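Local coordinates for spike protein P1 (Pseudoalteromonas phage pm2, PDB 2VVE) that acts as the receptor-binding spike at the fivefold vertices of the phage particle, at residues Asn111-Phe116 with Asp222-Ser227; Ala133-Lys138 with Thr173-Thr178; His137-Val142 with Thr149-Lys154; Phe186-Leu191 with Thr230-Tyr235. One frame throughout, in Å; residues are numbered along the deposited sequence.

Interaction 1. Residues Asn111-Phe116 with Asp222-Ser227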
loop_
_atom_site.group_PDB
_atom_site.type_symbol
_atom_site.label_atom_id
_atom_site.label_comp_id
_atom_site.label_asym_id
_atom_site.label_seq_id
_atom_site.Cartn_x
_atom_site.Cartn_y
_atom_site.Cartn_z
ATOM N N ASN A 111 25.636 22.475 -5.948
ATOM C CA ASN A 111 26.149 23.742 -5.460
ATOM C C ASN A 111 25.112 24.485 -4.626
ATOM O O ASN A 111 25.226 25.698 -4.398
ATOM C CB ASN A 111 26.643 24.580 -6.635
ATOM C CG ASN A 111 28.017 24.150 -7.102
ATOM O OD1 ASN A 111 29.026 24.488 -6.472
ATOM N ND2 ASN A 111 28.070 23.384 -8.195
ATOM N N ASN A 112 24.124 23.727 -4.156
ATOM C CA ASN A 112 23.108 24.217 -3.233
ATOM C C ASN A 112 22.319 25.418 -3.716
ATOM O O ASN A 112 22.092 26.361 -2.948
ATOM C CB ASN A 112 23.728 24.489 -1.855
ATOM C CG ASN A 112 24.173 23.210 -1.160
ATOM O OD1 ASN A 112 23.769 22.109 -1.540
ATOM N ND2 ASN A 112 25.008 23.351 -0.143
ATOM N N VAL A 113 21.909 25.389 -4.987
ATOM C CA VAL A 113 20.953 26.374 -5.497
ATOM C C VAL A 113 19.535 25.889 -5.137
ATOM O O VAL A 113 19.097 24.849 -5.643
ATOM C CB VAL A 113 21.099 26.579 -7.037
ATOM C CG1 VAL A 113 20.049 27.593 -7.566
ATOM C CG2 VAL A 113 22.534 26.996 -7.410
ATOM N N PRO A 114 18.826 26.609 -4.232
ATOM C CA PRO A 114 17.466 26.197 -3.877
ATOM C C PRO A 114 16.522 26.073 -5.063
ATOM O O PRO A 114 16.565 26.878 -6.005
ATOM C CB PRO A 114 17.005 27.298 -2.911
ATOM C CG PRO A 114 18.278 27.752 -2.267
ATOM C CD PRO A 114 19.247 27.769 -3.429
ATOM N N PHE A 115 15.683 25.053 -5.007
ATOM C CA PHE A 115 14.712 24.798 -6.064
ATOM C C PHE A 115 13.336 24.495 -5.479
ATOM O O PHE A 115 13.163 24.308 -4.259
ATOM C CB PHE A 115 15.181 23.619 -6.941
ATOM C CG PHE A 115 15.333 22.320 -6.187
ATOM C CD1 PHE A 115 14.219 21.532 -5.876
ATOM C CD2 PHE A 115 16.597 21.893 -5.770
ATOM C CE1 PHE A 115 14.369 20.335 -5.174
ATOM C CE2 PHE A 115 16.756 20.701 -5.067
ATOM C CZ PHE A 115 15.639 19.922 -4.765
ATOM N N PHE A 116 12.342 24.448 -6.357
ATOM C CA PHE A 116 11.041 23.909 -5.990
ATOM C C PHE A 116 10.529 23.143 -7.200
ATOM O O PHE A 116 11.002 23.358 -8.316
ATOM C CB PHE A 116 10.078 25.020 -5.546
ATOM C CG PHE A 116 9.704 25.981 -6.644
ATOM C CD1 PHE A 116 8.571 25.743 -7.423
ATOM C CD2 PHE A 116 10.487 27.098 -6.915
ATOM C CE1 PHE A 116 8.205 26.612 -8.441
ATOM C CE2 PHE A 116 10.139 27.976 -7.945
ATOM C CZ PHE A 116 8.995 27.725 -8.710
ATOM N N ASP A 222 31.430 35.480 -7.602
ATOM C CA ASP A 222 31.689 34.472 -8.611
ATOM C C ASP A 222 30.455 33.595 -8.719
ATOM O O ASP A 222 29.547 33.692 -7.881
ATOM C CB ASP A 222 32.905 33.627 -8.228
ATOM C CG ASP A 222 33.459 32.821 -9.397
ATOM O OD1 ASP A 222 33.063 33.063 -10.562
ATOM O OD2 ASP A 222 34.297 31.933 -9.146
ATOM N N TRP A 223 30.412 32.745 -9.742
ATOM C CA TRP A 223 29.291 31.821 -9.909
ATOM C C TRP A 223 29.022 30.998 -8.647
ATOM O O TRP A 223 29.957 30.583 -7.952
ATOM C CB TRP A 223 29.498 30.934 -11.142
ATOM C CG TRP A 223 29.597 31.767 -12.400
ATOM C CD1 TRP A 223 30.707 31.993 -13.139
ATOM C CD2 TRP A 223 28.540 32.521 -13.014
ATOM N NE1 TRP A 223 30.418 32.824 -14.204
ATOM C CE2 TRP A 223 29.092 33.168 -14.145
ATOM C CE3 TRP A 223 27.178 32.703 -12.722
ATOM C CZ2 TRP A 223 28.329 33.993 -14.991
ATOM C CZ3 TRP A 223 26.414 33.521 -13.566
ATOM C CH2 TRP A 223 27.000 34.161 -14.687
ATOM N N TYR A 224 27.732 30.803 -8.358
ATOM C CA TYR A 224 27.227 30.083 -7.169
ATOM C C TYR A 224 27.320 30.877 -5.851
ATOM O O TYR A 224 26.834 30.416 -4.812
ATOM C CB TYR A 224 27.844 28.671 -7.034
ATOM C CG TYR A 224 27.578 27.749 -8.213
ATOM C CD1 TYR A 224 26.271 27.445 -8.602
ATOM C CD2 TYR A 224 28.628 27.167 -8.926
ATOM C CE1 TYR A 224 26.013 26.597 -9.662
ATOM C CE2 TYR A 224 28.383 26.316 -10.005
ATOM C CZ TYR A 224 27.068 26.043 -10.368
ATOM O OH TYR A 224 26.790 25.206 -11.418
ATOM N N ASP A 225 27.920 32.071 -5.891
ATOM C CA ASP A 225 27.908 32.982 -4.735
ATOM C C ASP A 225 26.542 33.638 -4.637
ATOM O O ASP A 225 25.788 33.646 -5.612
ATOM C CB ASP A 225 28.945 34.103 -4.891
ATOM C CG ASP A 225 30.381 33.654 -4.585
ATOM O OD1 ASP A 225 30.597 32.536 -4.075
ATOM O OD2 ASP A 225 31.299 34.437 -4.878
ATOM N N GLU A 226 26.234 34.215 -3.477
ATOM C CA GLU A 226 24.995 34.976 -3.315
ATOM C C GLU A 226 25.061 36.301 -4.084
ATOM O O GLU A 226 26.039 37.044 -3.984
ATOM C CB GLU A 226 24.652 35.171 -1.834
ATOM C CG GLU A 226 24.221 33.857 -1.165
ATOM C CD GLU A 226 23.453 34.036 0.143
ATOM O OE1 GLU A 226 23.742 34.986 0.903
ATOM O OE2 GLU A 226 22.558 33.201 0.413
ATOM N N SER A 227 24.030 36.545 -4.887
ATOM C CA SER A 227 23.948 37.720 -5.755
ATOM C C SER A 227 23.349 38.899 -5.000
ATOM O O SER A 227 23.262 38.870 -3.775
ATOM C CB SER A 227 23.137 37.403 -7.020
ATOM O OG SER A 227 21.761 37.233 -6.728
#
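With chi1 at -80° in Asn-111 and -60° in Tyr-224, each residue swings its CG away from its carbonyl carbon to lie beside its own backbone N, and two flat groups meet face to face. The planes of the carboxamide and the phenol ring are only 5° apart, so they stack nearly parallel, amide on aromatic. Asn-111 CG stands 3.5 Å above the plane of the Tyr-224 ring, over its centre. The amide spreads across that face: Asn-111 ND2 reaches Tyr-224 CE2 at 3.5 Å, while Asn-111 OD1 lies 3.7 Å from Tyr-224 CD2. Asn-111 CB adds a CH-pi contact, 3.6 Å from the centroid of the Tyr-224 ring. Along the ring edge, close to its plane, Val-113 CG2 comes within 3.9 Å of Tyr-224 CD1, so one face and part of the rim are packed.

Rotation of the amide is set by a bond from Asn-111 ND2 to Ala-107 O, one turn back in the helix. On the other side, Tyr-224 takes the third position of a type II turn with positive phi, closed by Asp-225 N to Asp-222 O at 3.0 Å. Asp-225 OD2 also receives Asp-222 N, which approaches from above the carboxylate plane.

Helix 105-110 ends just before this contact in a Schellman motif, with Asn-112 as C-prime, Val-113 N bonded to Leu-108 O and Asn-112 N to Glu-109 O. Tyr-224 rests on Ala-107 and Leu-108 of that helix, and Val-113 reaches Phe-205 of strand 200-208, so the turn preceding strand 229-236 is packed against the helix end that leads into strand 116-120.

Interaction 2. Residues Ala133-Lys138 with Thr173-Thr178; sequences ARVRHK and TSYGST
Tyr-175 extends its side chain towards Val-135 and His-137, and the contact is concentrated at the far end of the phenol. Its CB already points at the strand, and chi1 of 79° places CG between the backbone N and the carbonyl carbon, sending the ring straight across. The first ring atoms to come close are on the outer half: Tyr-175 CE1 lies 3.7 Å from His-137 NE2, and Tyr-175 CZ 3.6 Å from the same nitrogen. At the tip, Tyr-175 OH and His-137 NE2 form a short hydrogen bond of 2.6 Å with an angle of 153°; the geometry allows either atom to be the donor. The hydroxyl also touches the valine, 3.4 Å from Val-135 CG1 and 3.5 Å from Val-135 CB, so it meets an apolar neighbour as well as its polar partner.

The two rings approach from opposite directions and meet rim to rim. Their planes are 72° apart and their centroids 5.9 Å, and neither ring lies over the face of the other. NE2 lies in the plane of the phenol, at its edge. The second imidazole nitrogen, His-137 ND1, is bonded to Thr-229 OG1, which leaves both nitrogens of this buried ring engaged and its orientation fixed from two sides.

Val-135 and His-137 alternate with Arg-134 and Arg-136, whose side chains start away from the tyrosine. Such alternation is the signature of a strand with one face in a sandwich core: strand 129-137 belongs to one antiparallel sheet and strand 177-179 to the other, an arrangement consistent with a jelly-roll.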
loop_
_atom_site.group_PDB
_atom_site.type_symbol
_atom_site.label_atom_id
_atom_site.label_comp_id
_atom_site.label_asym_id
_atom_site.label_seq_id
_atom_site.Cartn_x
_atom_site.Cartn_y
_atom_site.Cartn_z
ATOM N N ALA A 133 7.407 35.973 -10.125
ATOM C CA ALA A 133 8.108 36.173 -8.866
ATOM C C ALA A 133 8.176 37.646 -8.518
ATOM O O ALA A 133 8.336 38.496 -9.406
ATOM C CB ALA A 133 9.506 35.579 -8.916
ATOM N N ARG A 134 8.055 37.932 -7.224
ATOM C CA ARG A 134 8.337 39.244 -6.668
ATOM C C ARG A 134 9.836 39.256 -6.352
ATOM O O ARG A 134 10.335 38.450 -5.551
ATOM C CB ARG A 134 7.477 39.491 -5.416
ATOM C CG ARG A 134 7.801 40.775 -4.668
ATOM C CD ARG A 134 6.924 40.959 -3.434
ATOM N NE ARG A 134 7.185 42.258 -2.819
ATOM C CZ ARG A 134 6.419 42.819 -1.888
ATOM N NH1 ARG A 134 6.742 44.011 -1.402
ATOM N NH2 ARG A 134 5.332 42.197 -1.445
ATOM N N VAL A 135 10.560 40.143 -7.025
ATOM C CA VAL A 135 12.016 40.076 -7.038
ATOM C C VAL A 135 12.612 41.366 -6.485
ATOM O O VAL A 135 12.229 42.466 -6.890
ATOM C CB VAL A 135 12.564 39.769 -8.478
ATOM C CG1 VAL A 135 14.057 39.714 -8.478
ATOM C CG2 VAL A 135 12.026 38.449 -9.000
ATOM N N ARG A 136 13.540 41.217 -5.547
ATOM C CA ARG A 136 14.164 42.365 -4.908
ATOM C C ARG A 136 15.658 42.388 -5.201
ATOM O O ARG A 136 16.401 41.468 -4.834
ATOM C CB ARG A 136 13.903 42.354 -3.393
ATOM C CG ARG A 136 14.474 43.570 -2.646
ATOM C CD ARG A 136 14.036 43.585 -1.211
ATOM N NE ARG A 136 12.582 43.618 -1.118
ATOM C CZ ARG A 136 11.893 43.236 -0.051
ATOM N NH1 ARG A 136 12.526 42.787 1.029
ATOM N NH2 ARG A 136 10.566 43.291 -0.075
ATOM N N HIS A 137 16.088 43.454 -5.859
ATOM C CA HIS A 137 17.505 43.707 -6.074
ATOM C C HIS A 137 18.002 44.753 -5.078
ATOM O O HIS A 137 17.390 45.809 -4.911
ATOM C CB HIS A 137 17.747 44.161 -7.516
ATOM C CG HIS A 137 17.077 43.293 -8.535
ATOM N ND1 HIS A 137 17.538 42.034 -8.853
ATOM C CD2 HIS A 137 15.992 43.507 -9.320
ATOM C CE1 HIS A 137 16.759 41.504 -9.783
ATOM N NE2 HIS A 137 15.818 42.380 -10.089
ATOM N N LYS A 138 19.092 44.440 -4.393
ATOM C CA LYS A 138 19.712 45.387 -3.459
ATOM C C LYS A 138 21.222 45.251 -3.560
ATOM O O LYS A 138 21.770 44.173 -3.293
ATOM C CB LYS A 138 19.218 45.129 -2.027
ATOM C CG LYS A 138 19.676 46.146 -0.986
ATOM C CD LYS A 138 19.049 45.831 0.373
ATOM C CE LYS A 138 19.328 46.912 1.404
ATOM N NZ LYS A 138 20.752 46.933 1.835
ATOM N N THR A 173 13.189 34.145 -18.841
ATOM C CA THR A 173 13.371 35.536 -18.394
ATOM C C THR A 173 12.270 36.457 -18.931
ATOM O O THR A 173 11.608 36.133 -19.928
ATOM C CB THR A 173 14.749 36.110 -18.837
ATOM O OG1 THR A 173 14.877 36.004 -20.259
ATOM C CG2 THR A 173 15.918 35.362 -18.166
ATOM N N SER A 174 12.083 37.609 -18.282
ATOM C CA SER A 174 11.118 38.612 -18.775
ATOM C C SER A 174 11.628 40.055 -18.744
ATOM O O SER A 174 11.084 40.921 -19.439
ATOM C CB SER A 174 9.789 38.518 -18.014
ATOM O OG SER A 174 9.894 39.068 -16.704
ATOM N N TYR A 175 12.646 40.324 -17.929
ATOM C CA TYR A 175 13.222 41.683 -17.821
ATOM C C TYR A 175 14.699 41.660 -17.425
ATOM O O TYR A 175 15.177 40.709 -16.794
ATOM C CB TYR A 175 12.436 42.563 -16.818
ATOM C CG TYR A 175 12.767 42.308 -15.351
ATOM C CD1 TYR A 175 13.792 43.013 -14.702
ATOM C CD2 TYR A 175 12.055 41.363 -14.614
ATOM C CE1 TYR A 175 14.098 42.775 -13.353
ATOM C CE2 TYR A 175 12.348 41.120 -13.277
ATOM C CZ TYR A 175 13.370 41.820 -12.654
ATOM O OH TYR A 175 13.637 41.552 -11.330
ATOM N N GLY A 176 15.412 42.717 -17.810
ATOM C CA GLY A 176 16.725 43.032 -17.241
ATOM C C GLY A 176 16.679 44.428 -16.641
ATOM O O GLY A 176 15.861 45.252 -17.048
ATOM N N SER A 177 17.554 44.698 -15.674
ATOM C CA SER A 177 17.584 46.011 -15.011
ATOM C C SER A 177 19.005 46.399 -14.638
ATOM O O SER A 177 19.814 45.550 -14.256
ATOM C CB SER A 177 16.704 45.986 -13.754
ATOM O OG SER A 177 16.767 47.208 -13.044
ATOM N N THR A 178 19.309 47.689 -14.745
ATOM C CA THR A 178 20.636 48.172 -14.404
ATOM C C THR A 178 20.527 49.435 -13.569
ATOM O O THR A 178 19.722 50.331 -13.858
ATOM C CB THR A 178 21.503 48.423 -15.669
ATOM O OG1 THR A 178 21.478 47.263 -16.507
ATOM C CG2 THR A 178 22.948 48.704 -15.293
#

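Interaction 3. Residues His137-Val142 with Thr149-Lys154; sequences HKSKGV and TSISVK. With CA (calcium ion), chain C.
His-137 and Ser-139 face Val-153 and Ile-151 across a gap too wide for direct backbone pairing, with His-137 CA 7.9 Å from Val-153 CA and Ser-139 CA 7.1 Å from Ile-151 CA. Side chains and a water therefore fill it. The methyl Val-153 CG2 sits over the centre of the imidazole, 3.5 Å from the His-137 ring centroid and 11° off its normal, a CH-pi contact. Its position follows from chi1 of -59°, which holds CG2 between the backbone N and the carbonyl carbon. Next along, Ser-139 CB packs on Ile-151 CG1 at 3.8 Å.

One water completes the polar side, accepting from Ser-139 OG at 2.7 Å and donating to Thr-149 O at 2.7 Å. Ser-139 OG, the donor to that water, is also hydrogen-bonded to the backbone N of His-181. Ser-150 O binds the calcium ion at 2.3 Å, along with three waters; Asp-212 and Asp-214 supply further ligands.

Beyond Ser-139 the chain makes a type II turn to Val-142, while Ile-151 rests on Ala-215 of helix 213-219, and Ile-151 and Val-153 carry backbone bonds to Gly-179 and Ser-177 at strand 177-179.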
loop_
_atom_site.group_PDB
_atom_site.type_symbol
_atom_site.label_atom_id
_atom_site.label_comp_id
_atom_site.label_asym_id
_atom_site.label_seq_id
_atom_site.Cartn_x
_atom_site.Cartn_y
_atom_site.Cartn_z
ATOM N N HIS A 137 16.088 43.454 -5.859
ATOM C CA HIS A 137 17.505 43.707 -6.074
ATOM C C HIS A 137 18.002 44.753 -5.078
ATOM O O HIS A 137 17.390 45.809 -4.911
ATOM C CB HIS A 137 17.747 44.161 -7.516
ATOM C CG HIS A 137 17.077 43.293 -8.535
ATOM N ND1 HIS A 137 17.538 42.034 -8.853
ATOM C CD2 HIS A 137 15.992 43.507 -9.320
ATOM C CE1 HIS A 137 16.759 41.504 -9.783
ATOM N NE2 HIS A 137 15.818 42.380 -10.089
ATOM N N LYS A 138 19.092 44.440 -4.393
ATOM C CA LYS A 138 19.712 45.387 -3.459
ATOM C C LYS A 138 21.222 45.251 -3.560
ATOM O O LYS A 138 21.770 44.173 -3.293
ATOM C CB LYS A 138 19.218 45.129 -2.027
ATOM C CG LYS A 138 19.676 46.146 -0.986
ATOM C CD LYS A 138 19.049 45.831 0.373
ATOM C CE LYS A 138 19.328 46.912 1.404
ATOM N NZ LYS A 138 20.752 46.933 1.835
ATOM N N SER A 139 21.881 46.337 -3.967
ATOM C CA SER A 139 23.328 46.348 -4.169
ATOM C C SER A 139 24.072 47.337 -3.266
ATOM O O SER A 139 25.215 47.080 -2.891
ATOM C CB SER A 139 23.678 46.582 -5.647
ATOM O OG SER A 139 23.259 47.858 -6.105
ATOM N N LYS A 140 23.421 48.457 -2.924
ATOM C CA LYS A 140 24.031 49.530 -2.112
ATOM C C LYS A 140 24.570 49.031 -0.773
ATOM O O LYS A 140 23.803 48.680 0.122
ATOM C CB LYS A 140 23.035 50.672 -1.866
ATOM C CG LYS A 140 22.602 51.418 -3.126
ATOM C CD LYS A 140 21.595 52.521 -2.795
ATOM C CE LYS A 140 21.382 53.472 -3.969
ATOM N NZ LYS A 140 22.489 54.478 -4.077
ATOM N N GLY A 141 25.896 49.000 -0.649
ATOM C CA GLY A 141 26.554 48.552 0.578
ATOM C C GLY A 141 26.551 47.050 0.829
ATOM O O GLY A 141 27.080 46.593 1.844
ATOM N N VAL A 142 25.971 46.272 -0.083
ATOM C CA VAL A 142 25.858 44.830 0.113
ATOM C C VAL A 142 27.200 44.158 -0.156
ATOM O O VAL A 142 27.792 44.351 -1.219
ATOM C CB VAL A 142 24.722 44.204 -0.740
ATOM C CG1 VAL A 142 24.635 42.700 -0.507
ATOM C CG2 VAL A 142 23.384 44.865 -0.403
ATOM N N THR A 149 27.897 52.034 -7.442
ATOM C CA THR A 149 28.263 50.978 -8.375
ATOM C C THR A 149 27.007 50.509 -9.112
ATOM O O THR A 149 25.978 50.239 -8.483
ATOM C CB THR A 149 28.918 49.790 -7.626
ATOM O OG1 THR A 149 30.055 50.258 -6.884
ATOM C CG2 THR A 149 29.359 48.696 -8.595
ATOM N N SER A 150 27.091 50.454 -10.443
ATOM C CA SER A 150 25.983 50.009 -11.277
ATOM C C SER A 150 26.021 48.497 -11.462
ATOM O O SER A 150 26.964 47.958 -12.056
ATOM C CB SER A 150 26.022 50.708 -12.638
ATOM O OG SER A 150 25.777 52.095 -12.508
ATOM N N ILE A 151 24.994 47.826 -10.954
ATOM C CA ILE A 151 24.867 46.380 -11.080
ATOM C C ILE A 151 23.763 46.018 -12.075
ATOM O O ILE A 151 22.610 46.435 -11.918
ATOM C CB ILE A 151 24.604 45.704 -9.701
ATOM C CG1 ILE A 151 25.802 45.892 -8.753
ATOM C CG2 ILE A 151 24.235 44.221 -9.862
ATOM C CD1 ILE A 151 27.139 45.300 -9.241
ATOM N N SER A 152 24.128 45.245 -13.098
ATOM C CA SER A 152 23.146 44.703 -14.040
ATOM C C SER A 152 22.596 43.398 -13.493
ATOM O O SER A 152 23.347 42.558 -12.987
ATOM C CB SER A 152 23.753 44.492 -15.434
ATOM O OG SER A 152 24.095 45.734 -16.031
ATOM N N VAL A 153 21.277 43.253 -13.576
ATOM C CA VAL A 153 20.586 42.055 -13.104
ATOM C C VAL A 153 19.677 41.473 -14.191
ATOM O O VAL A 153 19.129 42.199 -15.027
ATOM C CB VAL A 153 19.754 42.307 -11.810
ATOM C CG1 VAL A 153 20.643 42.812 -10.668
ATOM C CG2 VAL A 153 18.622 43.280 -12.063
ATOM N N LYS A 154 19.552 40.155 -14.189
ATOM C CA LYS A 154 18.596 39.473 -15.044
ATOM C C LYS A 154 18.178 38.170 -14.357
ATOM O O LYS A 154 18.809 37.122 -14.563
ATOM C CB LYS A 154 19.163 39.237 -16.455
ATOM C CG LYS A 154 18.161 38.573 -17.418
ATOM C CD LYS A 154 18.567 38.705 -18.876
ATOM C CE LYS A 154 18.038 39.985 -19.493
ATOM N NZ LYS A 154 18.457 40.101 -20.914
HETATM CA CA CA C . 28.182 47.161 -13.840
HETATM O O HOH W 1 25.141 49.848 -5.907
HETATM O O HOH W 2 26.395 47.592 -14.821
HETATM O O HOH W 3 29.379 46.241 -15.696
HETATM O O HOH W 4 28.606 49.243 -14.937
#

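Interaction 4. Residues Phe186-Leu191 with Thr230-Tyr235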
loop_
_atom_site.group_PDB
_atom_site.type_symbol
_atom_site.label_atom_id
_atom_site.label_comp_id
_atom_site.label_asym_id
_atom_site.label_seq_id
_atom_site.Cartn_x
_atom_site.Cartn_y
_atom_site.Cartn_z
ATOM N N PHE A 186 8.776 48.650 -1.970
ATOM C CA PHE A 186 7.837 49.209 -2.952
ATOM C C PHE A 186 8.409 49.290 -4.374
ATOM O O PHE A 186 7.668 49.544 -5.331
ATOM C CB PHE A 186 7.333 50.593 -2.500
ATOM C CG PHE A 186 8.432 51.564 -2.160
ATOM C CD1 PHE A 186 8.780 51.801 -0.832
ATOM C CD2 PHE A 186 9.122 52.244 -3.163
ATOM C CE1 PHE A 186 9.799 52.695 -0.505
ATOM C CE2 PHE A 186 10.144 53.139 -2.848
ATOM C CZ PHE A 186 10.481 53.366 -1.517
ATOM N N ASP A 187 9.721 49.088 -4.498
ATOM C CA ASP A 187 10.404 49.073 -5.794
ATOM C C ASP A 187 10.620 47.651 -6.340
ATOM O O ASP A 187 11.211 47.479 -7.415
ATOM C CB ASP A 187 11.752 49.797 -5.700
ATOM C CG ASP A 187 11.608 51.290 -5.452
ATOM O OD1 ASP A 187 10.668 51.915 -5.991
ATOM O OD2 ASP A 187 12.455 51.845 -4.722
ATOM N N ASP A 188 10.147 46.637 -5.614
ATOM C CA ASP A 188 10.318 45.242 -6.052
ATOM C C ASP A 188 9.801 45.045 -7.476
ATOM O O ASP A 188 8.802 45.655 -7.871
ATOM C CB ASP A 188 9.600 44.266 -5.113
ATOM C CG ASP A 188 10.330 44.061 -3.794
ATOM O OD1 ASP A 188 11.466 44.564 -3.626
ATOM O OD2 ASP A 188 9.755 43.388 -2.913
ATOM N N ASN A 189 10.496 44.213 -8.243
ATOM C CA ASN A 189 10.076 43.891 -9.605
ATOM C C ASN A 189 9.226 42.630 -9.696
ATOM O O ASN A 189 9.196 41.818 -8.774
ATOM C CB ASN A 189 11.295 43.762 -10.516
ATOM C CG ASN A 189 12.057 45.064 -10.655
ATOM O OD1 ASN A 189 11.488 46.148 -10.526
ATOM N ND2 ASN A 189 13.349 44.964 -10.926
ATOM N N THR A 190 8.523 42.476 -10.813
ATOM C CA THR A 190 7.817 41.234 -11.079
ATOM C C THR A 190 8.401 40.512 -12.292
ATOM O O THR A 190 8.351 41.012 -13.420
ATOM C CB THR A 190 6.295 41.439 -11.222
ATOM O OG1 THR A 190 5.777 41.998 -10.008
ATOM C CG2 THR A 190 5.593 40.105 -11.493
ATOM N N LEU A 191 8.969 39.341 -12.040
ATOM C CA LEU A 191 9.373 38.444 -13.103
ATOM C C LEU A 191 8.078 37.749 -13.528
ATOM O O LEU A 191 7.348 37.235 -12.685
ATOM C CB LEU A 191 10.450 37.466 -12.586
ATOM C CG LEU A 191 10.935 36.322 -13.480
ATOM C CD1 LEU A 191 11.536 36.802 -14.796
ATOM C CD2 LEU A 191 11.923 35.418 -12.732
ATOM N N THR A 230 17.045 38.753 -4.733
ATOM C CA THR A 230 16.271 37.873 -3.855
ATOM C C THR A 230 14.870 37.614 -4.415
ATOM O O THR A 230 14.139 38.555 -4.770
ATOM C CB THR A 230 16.150 38.461 -2.418
ATOM O OG1 THR A 230 17.456 38.712 -1.881
ATOM C CG2 THR A 230 15.380 37.500 -1.481
ATOM N N PHE A 231 14.491 36.339 -4.480
ATOM C CA PHE A 231 13.136 35.958 -4.905
ATOM C C PHE A 231 12.183 35.980 -3.711
ATOM O O PHE A 231 11.891 34.954 -3.100
ATOM C CB PHE A 231 13.118 34.596 -5.615
ATOM C CG PHE A 231 13.789 34.610 -6.959
ATOM C CD1 PHE A 231 13.039 34.720 -8.121
ATOM C CD2 PHE A 231 15.174 34.539 -7.059
ATOM C CE1 PHE A 231 13.663 34.751 -9.381
ATOM C CE2 PHE A 231 15.810 34.572 -8.304
ATOM C CZ PHE A 231 15.053 34.672 -9.468
ATOM N N ILE A 232 11.716 37.181 -3.379
ATOM C CA ILE A 232 10.826 37.400 -2.234
ATOM C C ILE A 232 9.629 36.420 -2.204
ATOM O O ILE A 232 9.320 35.813 -1.162
ATOM C CB ILE A 232 10.344 38.879 -2.206
ATOM C CG1 ILE A 232 11.547 39.832 -2.033
ATOM C CG2 ILE A 232 9.283 39.097 -1.133
ATOM C CD1 ILE A 232 12.308 39.646 -0.716
ATOM N N GLU A 233 8.984 36.253 -3.357
ATOM C CA GLU A 233 7.861 35.339 -3.498
ATOM C C GLU A 233 7.844 34.773 -4.915
ATOM O O GLU A 233 8.010 35.511 -5.870
ATOM C CB GLU A 233 6.557 36.093 -3.218
ATOM C CG GLU A 233 5.323 35.212 -3.091
ATOM C CD GLU A 233 4.027 36.011 -3.140
ATOM O OE1 GLU A 233 4.077 37.256 -3.299
ATOM O OE2 GLU A 233 2.957 35.382 -3.027
ATOM N N VAL A 234 7.695 33.458 -5.038
ATOM C CA VAL A 234 7.471 32.819 -6.336
ATOM C C VAL A 234 6.052 32.242 -6.298
ATOM O O VAL A 234 5.707 31.458 -5.398
ATOM C CB VAL A 234 8.503 31.712 -6.646
ATOM C CG1 VAL A 234 8.245 31.123 -8.052
ATOM C CG2 VAL A 234 9.946 32.261 -6.519
ATOM N N TYR A 235 5.239 32.624 -7.279
ATOM C CA TYR A 235 3.795 32.356 -7.212
ATOM C C TYR A 235 3.160 32.337 -8.589
ATOM O O TYR A 235 3.804 32.630 -9.596
ATOM C CB TYR A 235 3.107 33.427 -6.342
ATOM C CG TYR A 235 3.143 34.819 -6.939
ATOM C CD1 TYR A 235 2.066 35.307 -7.695
ATOM C CD2 TYR A 235 4.260 35.645 -6.778
ATOM C CE1 TYR A 235 2.099 36.572 -8.265
ATOM C CE2 TYR A 235 4.298 36.921 -7.348
ATOM C CZ TYR A 235 3.211 37.374 -8.089
ATOM O OH TYR A 235 3.247 38.628 -8.658
HETATM O O HOH W 5 5.319 40.319 -7.978
#
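Apolar contact joins Leu-191 to Phe-231: Leu-191 CD2 lies in the plane of the phenyl ring, at its edge, 3.8 Å from Phe-231 CE1. Leu-191 CG is anti to the backbone N (chi1 174°), which carries CD2 towards the ring, and both side chains are buried. Leu-191 also touches Phe-157, and Phe-231 touches Pro-155, both of strand 151-160.

A water-mediated contact joins Thr-190 to Tyr-235. A single water is bonded to Thr-190 OG1 at 2.7 Å and to Tyr-235 OH at 2.8 Å, lying in the plane of the tyrosine ring, while Thr-190 CG2 stands 4.0 Å from Tyr-235 OH.

Charge enters through Asp-188, whose OD2 is 4.1 Å from Ile-232 CG1, no more than a touch. Its carboxylate is engaged by salt bridges, OD2 with Arg-134 NE and OD1 with Arg-136 NE, so two basic residues of the intervening strand, one on each oxygen, probably fix its rotation.

Strand 129-137 lies between the two segments and pairs antiparallel with both. Next to an inverse gamma turn centred on Phe-231, Ile-232 and Glu-233 lie opposite Arg-134 and form a classic beta bulge, an irregularity in the central pairing of this four-stranded antiparallel sheet.

Overall arrangement
Interaction 1 opens first along the chain, at 111-116, and closes only at 222-227, so its long loop encloses interactions 2 and 3. These two start from one stretch and share His-137 and Lys-138: interaction 3 closes after a short excursion at 149-154, interaction 2 later at 173-178. Interaction 4 opens at 186-191, inside the loop of interaction 1, and closes beyond it at 230-235, so the two cross; Phe-116 CZ packs on Val-234 CG1 at 3.5 Å. Interactions 2 and 3 link strand 129-137 and the loop after it to the five-stranded sheet, interaction 4 reaches across strand 129-137 within the four-stranded sheet, and interaction 1 joins two loops near helix 105-110.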